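Local coordinates for protein fuculose-1-phosphate aldolase (Thermus thermophilus, PDB 2FK5) that belongs to the class II aldolase family, with a central mixed beta sheet flanked by helices, and assembles from several copies of one chain, at residues Arg10-Asp15 against Gly27-Arg32; Phe37-Ser42 against Val72-Val77; Val57-Pro62 against Val77-Gly82; Ser68-Val73 against Arg149-Phe154; Val87-Arg92 against Gly171-Leu176. One frame throughout, in Å; residues are numbered along the deposited sequence.

Interaction 1: residues Arg10-Asp15 against Gly27-Arg32; sequences RQVGED and GNFSVR. With SO4 (sulfate ion), chain C.
Val12 on helix 3-18 lies over one face of the Phe29 ring from strand 28-32. Its CG1 stands 4.1 Å from the ring centroid and 5° off the normal, so the methyl C-H groups meet the pi cloud almost squarely in a CH-pi contact. The two side chains pass each other in opposite directions, Val12 coming from the helix and Phe29 from the strand. The first torsion of Phe29, chi1 27°, is well short of a staggered angle and carries the ring past Val12 until CZ lies 3.6 Å from Gly13 CA. Glycine suits that position because it lets the helix backbone itself come close to the ring, which CA approaches obliquely. A branched valine and a broad aromatic fill the rest of the interface, and no hydrogen bond crosses it.

On the strand's other face, Asn28 ND2 donates to sulfate O1 at 3.1 Å, with an N-H...O angle of 144°, while its OD1 is hydrogen-bonded to His74. Ser30, on that face too, is bonded to His74 and Tyr78. On the helix, Glu14 points away from the strand, and both it and Asp15 form salt bridges with Arg48 of a neighbouring subunit. The alternation is that of a strand in a sheet covered on both sides: Phe29 faces the layer of helix 3-18, whereas Asn28 helps line an anion pocket completed by Ser42, Gly43, Lys46, Ser68 and Val69, here holding a sulfate probably taken from the crystallisation liquor.

Interaction 2: residues Phe37-Ser42 against Val72-Val77; sequences FLITKS and VVHREV. With SO4 (sulfate ion), chain C.
The His74 imidazole carries the CD1 methyl of Ile39 over one face, 3.5 Å from the ring centroid and 5° off the normal, a CH-pi contact centred on the ring. Phe37 presents its ring differently: Ile39 CB of its own strand lies at the edge, in plane, while His74 CB and Arg75 CA approach obliquely. Its CE2 comes to 3.5 Å from Arg75 CA and its CE1 to 4.0 Å from His74 CB, so the ring rests on the helix backbone as much as on side chains.

Ile39 reaches the imidazole because its chain is fully extended, CG1 opposite the backbone N (chi1 -172°), which projects CD1 well beyond the strand. The imidazole is unlikely to turn beneath it, since ND1 is hydrogen-bonded to Ser30 and NE2 to Asn28. Histidine suits this place: flat enough to take a methyl on its face, yet polar at its edge where the neighbouring strand offers partners. Arg75 lends only the root of its side chain to Phe37; the chain then bends and leads its guanidinium away.

Past the end of the strand, Ser42 OG donates to sulfate O2 at 3.0 Å. Segment 72-77 runs roughly antiparallel to 37-40 across one face of the sheet, the axes of these short pieces 10.1 Å apart, with strands 28-32 and 54-58 flanking strand 36-40 and helix 130-142 packing against Val73 and Val77.

Interaction 3: residues Val57-Pro62 against Val77-Gly82; sequences VPLEGP and VYRRTG
The turn leaving strand 54-58, outermost in the chain's own sheet, is fastened to the last turn of helix 71-80 by a side-on arginine grip, in which Arg79 holds the backbone carbonyl of Leu59. Two nitrogens of the guanidinium share that one oxygen: Arg79 NH2 lies 2.8 Å and Arg79 NE 3.0 Å from Leu59 O. The oxygen sits at the guanidinium's edge, close to its plane, and NH2 meets the carbonyl nearly head-on, with a C=O...N angle of 170°. Arginine suits the task because its chain, extended from CG to NE, spans the gap from the helix and ends in a flat edge with two donors side by side.

Glu60 adds charge to the same grip. Bent at chi2 (-52°), it folds its carboxylate back so that OE2 comes to 3.3 Å from Arg79 NE in a salt bridge, the carboxylate and guanidinium planes only 12° apart. The shared cation probably eases the closeness of two acceptors, Leu59 O and Glu60 OE2. Arg79 NH1 has a further partner in Glu76.

Beside the polar grip, Leu59 puts CD2 against Tyr78 CB at 3.8 Å, the two side chains crossing at about a right angle; the phenol runs on into the interior, where its OH is bonded to Ser30. Gly61, at a positive phi, lets the chain turn back, and Glu60 O accepts a hydrogen bond from Ser135 of a neighbouring subunit. The contact joins the loop after strand 54-58 to the C-terminal turn of helix 71-80, which covers one face of the sheet.

Interaction 4: residues Ser68-Val73 against Arg149-Phe154; sequences SVESVV and RGHGAF. With SO4 (sulfate ion), chain C.
One polar bond crosses this contact, from His151 to Glu70: NE2 donates to OE2 at 3.1 Å, with an N-H...O angle of 161°. The oxygen lies at the imidazole edge, near the ring plane, and is met nearly along its own C-O bond, while the carboxylate plane is turned 68° from the ring. A bend at chi2 (-66°) steers the carboxylate toward the histidine. Further bonds fix the acid, OE2 with Ser127 and OE1 with the backbone N of Ala128, so a buried carboxylate is well supplied with donors.

The apolar part is a single pair. Val73 CG1 meets Phe154 CE2 at 3.8 Å, the side chains crossing at about a right angle; a compact branched residue and a broad ring suit this buried space between helix and strand.

The turn ahead of the helix supplies part of the sulfate site. Val69 N points almost straight at sulfate O2, 2.9 Å away, and Ser68 OG donates to O1 at 2.8 Å while accepting from Glu70 N in an ST turn.

Glu70 is the N-cap of helix 71-80, and His151 and Gly152 form a classic beta bulge opposite Leu148, near strand 152-157. His88 of adjoining strand 85-89 stacks on Phe154, and helix 130-142 packs against Phe154.

Interaction 5: residues Val87-Arg92 against Gly171-Leu176; sequences VHAHPR and GLMTTL
Apolar packing carries the contact, nearly all of it through Met173, whose flexible chain touches three residues in turn. Ala89 CB rests against its CG at 3.7 Å and its sulfur at 3.8 Å; the small alanine leaves the helix room to come close. Val87 CG1 lies 4.0 Å from the terminal methyl CE, while Pro91 CD approaches SD at 4.2 Å from the end where the strand has become a loop. Two successive bends, chi2 59° and chi3 69°, curl the methionine so that CE is laid on the strand rather than driven past it.

Contact with the backbone is the second element. The CE methyl comes to 3.3 Å from Val87 O and also approaches Ala89 N, lying across the peptides round His88, whose imidazole points off to the sheet's other side.

This is helix-on-sheet packing at the middle of the fold: strand 85-89 stands between strands 28-32 and 152-157, and segment 171-176 of helix 162-191 lies at 31° to 87-89, the axes of these short pieces 9.2 Å apart. Alternation along the strand sends Val87 and Ala89 to this helix and His88 to the opposite face. Ala153 and Ala155 of strand 152-157 also touch Met173.

No hydrogen bond crosses between the two segments; within the helix, Gly171 O accepts from Thr175 N and from Thr174 OG1, each at 2.9 Å and both from the same face of the carbonyl plane. Thr174 faces away from the strand, where it packs against Ala24 of a neighbouring subunit.

In the fold
All five contacts gather on one mixed sheet. Interaction 1 covers one face through helix 3-18, and interaction 5 covers it through helix 162-191; interactions 2, 3 and 4 share helix 71-80 on the other face. Interactions 2 and 3 are nearest, centres about 8 Å apart, and share Val77; interactions 3 and 5 are farthest, about 22 Å. Along the chain, interaction 1 closes before the others open, whereas interaction 3 alternates with 2 and with 4, and interaction 4 with 5. The sulfate joins interactions 1, 2 and 4, so strand 28-32, the end of strand 36-40 and the turn before helix 71-80 meet at one anion pocket. Interactions 1, 3, 4 and 5 also reach neighbouring subunits.

Interaction 1: residues Arg10-Asp15 against Gly27-Arg32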
# COMPACT_ATOMS: atom_id res chain seq x y z
N ARG A 10 5.79 -3.06 13.89
CA ARG A 10 5.62 -3.28 12.46
C ARG A 10 4.80 -2.17 11.84
O ARG A 10 5.16 -1.62 10.80
CB ARG A 10 4.94 -4.62 12.21
CG ARG A 10 4.78 -4.94 10.75
CD ARG A 10 4.17 -6.33 10.56
NE ARG A 10 3.97 -6.63 9.15
CZ ARG A 10 3.32 -7.70 8.70
NH1 ARG A 10 3.20 -7.88 7.39
N GLN A 11 3.69 -1.84 12.48
CA GLN A 11 2.79 -0.80 12.00
C GLN A 11 3.43 0.58 12.02
O GLN A 11 3.27 1.36 11.09
CB GLN A 11 1.53 -0.82 12.85
CG GLN A 11 0.59 0.35 12.64
CD GLN A 11 -0.65 0.23 13.50
OE1 GLN A 11 -1.27 1.22 13.86
NE2 GLN A 11 -1.03 -1.01 13.81
N VAL A 12 4.16 0.88 13.09
CA VAL A 12 4.82 2.18 13.20
C VAL A 12 5.84 2.32 12.08
O VAL A 12 5.93 3.37 11.43
CB VAL A 12 5.48 2.36 14.59
CG1 VAL A 12 6.52 3.49 14.54
CG2 VAL A 12 4.42 2.69 15.62
N GLY A 13 6.59 1.25 11.82
CA GLY A 13 7.56 1.29 10.74
C GLY A 13 6.88 1.47 9.38
O GLY A 13 7.29 2.30 8.57
N GLU A 14 5.83 0.69 9.12
CA GLU A 14 5.12 0.80 7.85
C GLU A 14 4.52 2.18 7.64
O GLU A 14 4.60 2.75 6.54
CB GLU A 14 3.97 -0.22 7.77
CG GLU A 14 4.41 -1.67 7.84
CD GLU A 14 3.27 -2.63 7.54
OE1 GLU A 14 2.12 -2.33 7.91
OE2 GLU A 14 3.53 -3.69 6.94
N ASP A 15 3.92 2.73 8.69
CA ASP A 15 3.29 4.03 8.58
C ASP A 15 4.28 5.19 8.46
O ASP A 15 4.03 6.14 7.72
CB ASP A 15 2.33 4.23 9.75
CG ASP A 15 1.09 3.35 9.65
OD1 ASP A 15 0.30 3.29 10.61
OD2 ASP A 15 0.88 2.72 8.59
N GLY A 27 16.31 5.86 10.86
CA GLY A 27 15.45 5.86 12.04
C GLY A 27 15.45 4.61 12.89
O GLY A 27 15.99 3.57 12.51
N ASN A 28 14.83 4.71 14.06
CA ASN A 28 14.74 3.57 14.96
C ASN A 28 13.73 3.87 16.05
O ASN A 28 13.43 5.03 16.32
CB ASN A 28 16.12 3.29 15.57
CG ASN A 28 16.88 4.55 15.88
OD1 ASN A 28 16.55 5.28 16.81
ND2 ASN A 28 17.91 4.84 15.08
N PHE A 29 13.17 2.83 16.65
CA PHE A 29 12.23 3.06 17.72
C PHE A 29 12.32 1.98 18.76
O PHE A 29 12.80 0.88 18.49
CB PHE A 29 10.79 3.20 17.21
CG PHE A 29 10.51 2.48 15.93
CD1 PHE A 29 9.85 1.26 15.93
CD2 PHE A 29 10.88 3.05 14.71
CE1 PHE A 29 9.55 0.62 14.72
CE2 PHE A 29 10.59 2.42 13.51
CZ PHE A 29 9.92 1.20 13.52
N SER A 30 11.86 2.31 19.96
CA SER A 30 11.93 1.39 21.08
C SER A 30 10.83 1.63 22.08
O SER A 30 10.12 2.64 22.03
CB SER A 30 13.26 1.59 21.79
OG SER A 30 13.30 2.91 22.33
N VAL A 31 10.71 0.69 23.02
CA VAL A 31 9.75 0.80 24.10
C VAL A 31 10.47 0.34 25.37
O VAL A 31 11.37 -0.50 25.32
CB VAL A 31 8.49 -0.09 23.90
CG1 VAL A 31 7.76 0.34 22.63
CG2 VAL A 31 8.89 -1.56 23.82
N ARG A 32 10.08 0.91 26.50
CA ARG A 32 10.67 0.56 27.79
C ARG A 32 10.11 -0.79 28.19
O ARG A 32 8.92 -1.06 27.97
CB ARG A 32 10.26 1.61 28.83
CG ARG A 32 10.90 1.46 30.21
CD ARG A 32 12.30 2.06 30.24
NE ARG A 32 12.75 2.26 31.61
CZ ARG A 32 13.26 1.30 32.38
NH1 ARG A 32 13.40 0.08 31.90
NH2 ARG A 32 13.60 1.57 33.63
S SO4 C . 20.08 2.18 12.71
O1 SO4 C . 19.05 2.28 13.83
O2 SO4 C . 21.36 1.63 13.33
O3 SO4 C . 19.62 1.22 11.79
O4 SO4 C . 20.38 3.53 12.38

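Interaction 2: residues Phe37-Ser42 against Val72-Val77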
# COMPACT_ATOMS: atom_id res chain seq x y z
N PHE A 37 15.00 -1.92 27.55
CA PHE A 37 14.20 -1.49 26.40
C PHE A 37 14.38 -2.38 25.17
O PHE A 37 15.42 -3.02 24.98
CB PHE A 37 14.49 -0.00 26.06
CG PHE A 37 15.87 0.26 25.56
CD1 PHE A 37 16.16 0.22 24.20
CD2 PHE A 37 16.90 0.59 26.44
CE1 PHE A 37 17.43 0.50 23.72
CE2 PHE A 37 18.18 0.88 25.98
CZ PHE A 37 18.45 0.83 24.62
N LEU A 38 13.33 -2.44 24.35
CA LEU A 38 13.30 -3.23 23.13
C LEU A 38 13.46 -2.25 21.99
O LEU A 38 12.70 -1.31 21.88
CB LEU A 38 11.94 -3.94 23.04
CG LEU A 38 11.72 -4.95 21.90
CD1 LEU A 38 12.71 -6.08 22.04
CD2 LEU A 38 10.28 -5.48 21.94
N ILE A 39 14.44 -2.47 21.12
CA ILE A 39 14.70 -1.55 20.03
C ILE A 39 14.99 -2.28 18.73
O ILE A 39 15.39 -3.45 18.73
CB ILE A 39 15.89 -0.62 20.40
CG1 ILE A 39 16.08 0.49 19.37
CG2 ILE A 39 17.17 -1.45 20.51
CD1 ILE A 39 17.06 1.56 19.84
N THR A 40 14.79 -1.58 17.61
CA THR A 40 15.06 -2.11 16.29
C THR A 40 16.56 -2.30 16.10
O THR A 40 17.37 -1.51 16.60
CB THR A 40 14.54 -1.15 15.19
OG1 THR A 40 15.05 0.16 15.43
CG2 THR A 40 13.01 -1.12 15.18
N LYS A 41 16.93 -3.35 15.37
CA LYS A 41 18.35 -3.63 15.12
C LYS A 41 18.93 -2.66 14.10
O LYS A 41 18.20 -1.98 13.38
CB LYS A 41 18.54 -5.06 14.62
CG LYS A 41 18.28 -6.14 15.65
CD LYS A 41 18.55 -7.51 15.05
CE LYS A 41 18.26 -8.61 16.06
NZ LYS A 41 18.45 -9.96 15.45
N SER A 42 20.25 -2.63 14.02
CA SER A 42 20.94 -1.76 13.09
C SER A 42 20.79 -2.28 11.66
O SER A 42 20.74 -3.48 11.43
CB SER A 42 22.43 -1.69 13.45
OG SER A 42 23.09 -0.69 12.69
N VAL A 72 22.53 4.12 22.30
CA VAL A 72 23.10 4.88 23.41
C VAL A 72 22.17 6.03 23.78
O VAL A 72 22.00 6.37 24.95
CB VAL A 72 24.47 5.52 23.05
CG1 VAL A 72 25.35 5.54 24.29
N VAL A 73 21.56 6.64 22.77
CA VAL A 73 20.66 7.74 22.99
C VAL A 73 19.37 7.26 23.63
O VAL A 73 18.87 7.87 24.57
CB VAL A 73 20.31 8.46 21.67
CG1 VAL A 73 19.40 9.64 21.95
CG2 VAL A 73 21.60 8.90 20.97
N HIS A 74 18.81 6.18 23.10
CA HIS A 74 17.57 5.64 23.66
C HIS A 74 17.81 5.27 25.13
O HIS A 74 17.02 5.61 26.00
CB HIS A 74 17.14 4.39 22.89
CG HIS A 74 16.60 4.68 21.53
ND1 HIS A 74 15.30 4.42 21.18
CD2 HIS A 74 17.20 5.18 20.42
CE1 HIS A 74 15.11 4.74 19.91
NE2 HIS A 74 16.25 5.21 19.43
N ARG A 75 18.91 4.58 25.38
CA ARG A 75 19.23 4.17 26.74
C ARG A 75 19.29 5.35 27.70
O ARG A 75 18.72 5.31 28.80
CB ARG A 75 20.56 3.42 26.77
CG ARG A 75 20.92 2.88 28.16
CD ARG A 75 22.23 2.13 28.13
NE ARG A 75 23.34 3.02 27.81
CZ ARG A 75 24.61 2.63 27.77
NH1 ARG A 75 24.92 1.37 28.05
NH2 ARG A 75 25.56 3.50 27.46
N GLU A 76 19.97 6.41 27.29
CA GLU A 76 20.11 7.59 28.14
C GLU A 76 18.75 8.24 28.39
O GLU A 76 18.48 8.70 29.49
CB GLU A 76 21.07 8.59 27.50
CG GLU A 76 21.70 9.57 28.48
CD GLU A 76 22.49 8.87 29.58
OE1 GLU A 76 23.21 7.89 29.27
OE2 GLU A 76 22.39 9.29 30.75
N VAL A 77 17.90 8.27 27.37
CA VAL A 77 16.57 8.84 27.54
C VAL A 77 15.78 8.05 28.58
O VAL A 77 15.09 8.62 29.42
CB VAL A 77 15.75 8.83 26.21
CG1 VAL A 77 14.33 9.26 26.47
CG2 VAL A 77 16.40 9.75 25.19
S SO4 C . 20.08 2.18 12.71
O1 SO4 C . 19.05 2.28 13.83
O2 SO4 C . 21.36 1.63 13.33
O3 SO4 C . 19.62 1.22 11.79
O4 SO4 C . 20.38 3.53 12.38

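Interaction 3: residues Val57-Pro62 against Val77-Gly82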
# COMPACT_ATOMS: atom_id res chain seq x y z
N VAL A 57 17.76 -4.34 25.22
CA VAL A 57 19.00 -3.75 25.70
C VAL A 57 18.83 -3.35 27.16
O VAL A 57 17.83 -2.76 27.54
CB VAL A 57 19.36 -2.49 24.89
CG1 VAL A 57 20.74 -1.98 25.29
CG2 VAL A 57 19.33 -2.81 23.40
N PRO A 58 19.81 -3.67 28.02
CA PRO A 58 19.67 -3.29 29.43
C PRO A 58 20.10 -1.84 29.62
O PRO A 58 20.86 -1.32 28.82
CB PRO A 58 20.60 -4.28 30.13
CG PRO A 58 21.73 -4.42 29.15
CD PRO A 58 21.03 -4.47 27.79
N LEU A 59 19.60 -1.19 30.67
CA LEU A 59 19.99 0.19 30.94
C LEU A 59 21.42 0.19 31.48
O LEU A 59 22.16 1.16 31.31
CB LEU A 59 19.05 0.84 31.95
CG LEU A 59 17.61 1.10 31.49
CD1 LEU A 59 16.87 1.95 32.52
CD2 LEU A 59 17.62 1.80 30.15
N GLU A 60 21.79 -0.91 32.13
CA GLU A 60 23.14 -1.04 32.68
C GLU A 60 23.76 -2.31 32.13
O GLU A 60 23.20 -3.40 32.25
CB GLU A 60 23.10 -1.10 34.21
CG GLU A 60 22.61 0.18 34.88
CD GLU A 60 23.35 1.42 34.39
OE1 GLU A 60 24.59 1.37 34.26
OE2 GLU A 60 22.68 2.45 34.15
N GLY A 61 24.94 -2.17 31.54
CA GLY A 61 25.61 -3.33 30.97
C GLY A 61 25.96 -3.07 29.52
O GLY A 61 25.67 -1.99 28.99
N PRO A 62 26.59 -4.04 28.85
CA PRO A 62 26.99 -3.91 27.44
C PRO A 62 25.80 -3.80 26.50
O PRO A 62 24.80 -4.52 26.66
CB PRO A 62 27.79 -5.19 27.18
CG PRO A 62 28.27 -5.59 28.55
CD PRO A 62 27.07 -5.32 29.41
N VAL A 77 17.90 8.27 27.37
CA VAL A 77 16.57 8.84 27.54
C VAL A 77 15.78 8.05 28.58
O VAL A 77 15.09 8.62 29.42
CB VAL A 77 15.75 8.83 26.21
CG1 VAL A 77 14.33 9.26 26.47
CG2 VAL A 77 16.40 9.75 25.19
N TYR A 78 15.87 6.73 28.52
CA TYR A 78 15.14 5.91 29.48
C TYR A 78 15.74 6.05 30.88
O TYR A 78 15.02 6.01 31.87
CB TYR A 78 15.15 4.45 29.04
CG TYR A 78 14.26 4.21 27.84
CD1 TYR A 78 14.73 3.54 26.72
CD2 TYR A 78 12.94 4.66 27.83
CE1 TYR A 78 13.91 3.31 25.61
CE2 TYR A 78 12.11 4.45 26.72
CZ TYR A 78 12.61 3.77 25.62
OH TYR A 78 11.81 3.57 24.51
N ARG A 79 17.06 6.21 30.94
CA ARG A 79 17.74 6.38 32.23
C ARG A 79 17.30 7.67 32.91
O ARG A 79 16.90 7.67 34.07
CB ARG A 79 19.25 6.43 32.04
CG ARG A 79 19.95 5.11 31.76
CD ARG A 79 21.42 5.38 31.42
NE ARG A 79 22.24 4.18 31.37
CZ ARG A 79 23.52 4.17 31.03
NH1 ARG A 79 24.13 5.30 30.70
NH2 ARG A 79 24.21 3.03 31.03
N ARG A 80 17.35 8.78 32.17
CA ARG A 80 17.03 10.09 32.70
C ARG A 80 15.59 10.58 32.67
O ARG A 80 15.27 11.58 33.31
CB ARG A 80 17.91 11.14 32.02
CG ARG A 80 19.38 10.94 32.30
CD ARG A 80 20.25 11.81 31.41
NE ARG A 80 21.67 11.58 31.68
CZ ARG A 80 22.38 12.29 32.54
NH1 ARG A 80 21.82 13.28 33.22
NH2 ARG A 80 23.66 11.99 32.75
N THR A 81 14.71 9.91 31.93
CA THR A 81 13.32 10.36 31.85
C THR A 81 12.35 9.23 32.14
O THR A 81 12.75 8.09 32.33
CB THR A 81 12.99 10.91 30.45
OG1 THR A 81 12.87 9.82 29.54
CG2 THR A 81 14.09 11.85 29.95
N GLY A 82 11.06 9.56 32.15
CA GLY A 82 10.04 8.57 32.39
C GLY A 82 9.48 8.05 31.07
O GLY A 82 8.40 7.45 31.03

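Interaction 4: residues Ser68-Val73 against Arg149-Phe154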
# COMPACT_ATOMS: atom_id res chain seq x y z
N SER A 68 20.49 -1.03 17.30
CA SER A 68 20.50 0.25 16.60
C SER A 68 21.70 1.08 17.02
O SER A 68 22.06 1.10 18.19
CB SER A 68 19.22 1.04 16.91
OG SER A 68 19.39 2.40 16.59
N VAL A 69 22.31 1.78 16.07
CA VAL A 69 23.47 2.60 16.36
C VAL A 69 23.13 3.75 17.32
O VAL A 69 24.01 4.33 17.94
CB VAL A 69 24.06 3.19 15.05
CG1 VAL A 69 25.28 4.03 15.36
CG2 VAL A 69 24.43 2.07 14.10
N GLU A 70 21.84 4.06 17.44
CA GLU A 70 21.38 5.12 18.33
C GLU A 70 20.96 4.59 19.70
O GLU A 70 20.40 5.31 20.51
CB GLU A 70 20.18 5.85 17.71
CG GLU A 70 20.43 6.39 16.32
CD GLU A 70 21.47 7.49 16.31
OE1 GLU A 70 22.36 7.47 17.18
OE2 GLU A 70 21.39 8.37 15.42
N SER A 71 21.24 3.32 19.95
CA SER A 71 20.84 2.72 21.22
C SER A 71 21.36 3.49 22.42
O SER A 71 20.70 3.54 23.45
CB SER A 71 21.29 1.26 21.29
OG SER A 71 20.55 0.47 20.39
N VAL A 72 22.53 4.12 22.30
CA VAL A 72 23.10 4.88 23.41
C VAL A 72 22.17 6.03 23.78
O VAL A 72 22.00 6.37 24.95
CB VAL A 72 24.47 5.52 23.05
CG1 VAL A 72 25.35 5.54 24.29
N VAL A 73 21.56 6.64 22.77
CA VAL A 73 20.66 7.74 22.99
C VAL A 73 19.37 7.26 23.63
O VAL A 73 18.87 7.87 24.57
CB VAL A 73 20.31 8.46 21.67
CG1 VAL A 73 19.40 9.64 21.95
CG2 VAL A 73 21.60 8.90 20.97
N ARG A 149 19.63 19.27 15.05
CA ARG A 149 19.95 20.00 13.83
C ARG A 149 20.64 19.17 12.77
O ARG A 149 21.68 18.57 13.01
CB ARG A 149 20.78 21.24 14.15
CG ARG A 149 21.17 22.05 12.91
CD ARG A 149 21.60 23.45 13.28
NE ARG A 149 20.50 24.21 13.85
CZ ARG A 149 20.64 25.31 14.57
NH1 ARG A 149 21.85 25.79 14.81
N GLY A 150 20.02 19.12 11.60
CA GLY A 150 20.59 18.39 10.48
C GLY A 150 20.56 16.89 10.56
O GLY A 150 21.09 16.22 9.67
N HIS A 151 19.98 16.33 11.62
CA HIS A 151 19.93 14.88 11.70
C HIS A 151 18.49 14.38 11.64
O HIS A 151 18.07 13.80 10.63
CB HIS A 151 20.62 14.38 12.97
CG HIS A 151 20.77 12.89 13.02
ND1 HIS A 151 21.10 12.14 11.91
CD2 HIS A 151 20.63 12.01 14.04
CE1 HIS A 151 21.17 10.86 12.25
NE2 HIS A 151 20.88 10.76 13.54
N GLY A 152 17.72 14.62 12.69
CA GLY A 152 16.35 14.16 12.69
C GLY A 152 15.65 14.65 13.94
O GLY A 152 15.95 15.73 14.43
N ALA A 153 14.74 13.85 14.46
CA ALA A 153 13.99 14.22 15.64
C ALA A 153 13.68 13.01 16.51
O ALA A 153 13.71 11.87 16.04
CB ALA A 153 12.68 14.90 15.23
N PHE A 154 13.36 13.28 17.78
CA PHE A 154 13.01 12.25 18.74
C PHE A 154 11.67 12.66 19.36
O PHE A 154 11.45 13.84 19.62
CB PHE A 154 14.06 12.15 19.86
CG PHE A 154 15.39 11.63 19.41
CD1 PHE A 154 16.31 12.48 18.80
CD2 PHE A 154 15.70 10.29 19.54
CE1 PHE A 154 17.53 11.98 18.34
CE2 PHE A 154 16.92 9.79 19.09
CZ PHE A 154 17.83 10.64 18.49
S SO4 C . 20.08 2.18 12.71
O1 SO4 C . 19.05 2.28 13.83
O2 SO4 C . 21.36 1.63 13.33
O3 SO4 C . 19.62 1.22 11.79
O4 SO4 C . 20.38 3.53 12.38

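Interaction 5: residues Val87-Arg92 against Gly171-Leu176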
# COMPACT_ATOMS: atom_id res chain seq x y z
N VAL A 87 10.73 7.33 19.50
CA VAL A 87 10.78 7.19 18.05
C VAL A 87 11.76 8.21 17.51
O VAL A 87 11.66 9.40 17.82
CB VAL A 87 9.41 7.47 17.36
CG1 VAL A 87 9.60 7.60 15.85
CG2 VAL A 87 8.43 6.34 17.65
N HIS A 88 12.73 7.74 16.73
CA HIS A 88 13.70 8.62 16.11
C HIS A 88 13.42 8.51 14.61
O HIS A 88 13.45 7.41 14.05
CB HIS A 88 15.14 8.18 16.40
CG HIS A 88 16.18 9.05 15.76
ND1 HIS A 88 17.31 8.55 15.17
CD2 HIS A 88 16.23 10.39 15.60
CE1 HIS A 88 18.02 9.54 14.66
NE2 HIS A 88 17.39 10.67 14.91
N ALA A 89 13.11 9.63 13.98
CA ALA A 89 12.81 9.63 12.56
C ALA A 89 13.49 10.80 11.88
O ALA A 89 14.20 11.58 12.53
CB ALA A 89 11.31 9.69 12.35
N HIS A 90 13.28 10.93 10.58
CA HIS A 90 13.90 12.00 9.83
C HIS A 90 12.90 12.81 9.01
O HIS A 90 12.92 12.79 7.78
CB HIS A 90 14.99 11.43 8.92
CG HIS A 90 16.10 10.78 9.69
ND1 HIS A 90 15.94 9.57 10.33
CD2 HIS A 90 17.35 11.20 9.99
CE1 HIS A 90 17.05 9.27 10.99
NE2 HIS A 90 17.91 10.25 10.80
N PRO A 91 12.02 13.54 9.70
CA PRO A 91 11.02 14.37 9.03
C PRO A 91 11.77 15.42 8.21
O PRO A 91 12.42 16.30 8.77
CB PRO A 91 10.23 14.96 10.20
CG PRO A 91 11.28 15.07 11.29
CD PRO A 91 12.04 13.78 11.16
N ARG A 92 11.69 15.30 6.89
CA ARG A 92 12.44 16.18 5.99
C ARG A 92 12.23 17.67 6.13
O ARG A 92 13.21 18.43 6.21
CB ARG A 92 12.18 15.76 4.53
CG ARG A 92 12.42 14.28 4.31
NE ARG A 92 12.07 12.37 2.83
CZ ARG A 92 11.89 11.68 1.71
NH1 ARG A 92 11.72 12.31 0.55
NH2 ARG A 92 11.89 10.36 1.74
N GLY A 171 2.70 9.08 16.79
CA GLY A 171 1.75 10.16 16.53
C GLY A 171 2.37 11.53 16.69
O GLY A 171 2.09 12.46 15.92
N LEU A 172 3.23 11.68 17.70
CA LEU A 172 3.88 12.96 17.93
C LEU A 172 4.86 13.24 16.80
O LEU A 172 5.04 14.39 16.41
CB LEU A 172 4.65 12.96 19.25
CG LEU A 172 3.78 12.97 20.51
CD1 LEU A 172 4.66 12.83 21.74
CD2 LEU A 172 2.99 14.27 20.56
N MET A 173 5.50 12.19 16.29
CA MET A 173 6.45 12.37 15.20
C MET A 173 5.73 12.85 13.95
O MET A 173 6.22 13.75 13.26
CB MET A 173 7.20 11.06 14.93
CG MET A 173 8.31 11.18 13.88
SD MET A 173 9.60 12.38 14.33
CE MET A 173 10.39 11.53 15.70
N THR A 174 4.57 12.26 13.65
CA THR A 174 3.83 12.67 12.46
C THR A 174 3.29 14.08 12.64
O THR A 174 3.26 14.86 11.69
CB THR A 174 2.66 11.70 12.10
OG1 THR A 174 1.71 11.65 13.18
CG2 THR A 174 3.19 10.31 11.84
N THR A 175 2.88 14.40 13.87
CA THR A 175 2.37 15.74 14.18
C THR A 175 3.49 16.76 13.97
O THR A 175 3.25 17.86 13.47
CB THR A 175 1.87 15.82 15.63
OG1 THR A 175 0.69 15.03 15.77
CG2 THR A 175 1.57 17.26 16.02
N LEU A 176 4.71 16.39 14.35
CA LEU A 176 5.86 17.26 14.17
C LEU A 176 6.13 17.60 12.70
O LEU A 176 6.32 18.76 12.36
CB LEU A 176 7.12 16.64 14.77
CG LEU A 176 8.45 17.34 14.42
CD1 LEU A 176 8.34 18.83 14.65
CD2 LEU A 176 9.57 16.76 15.26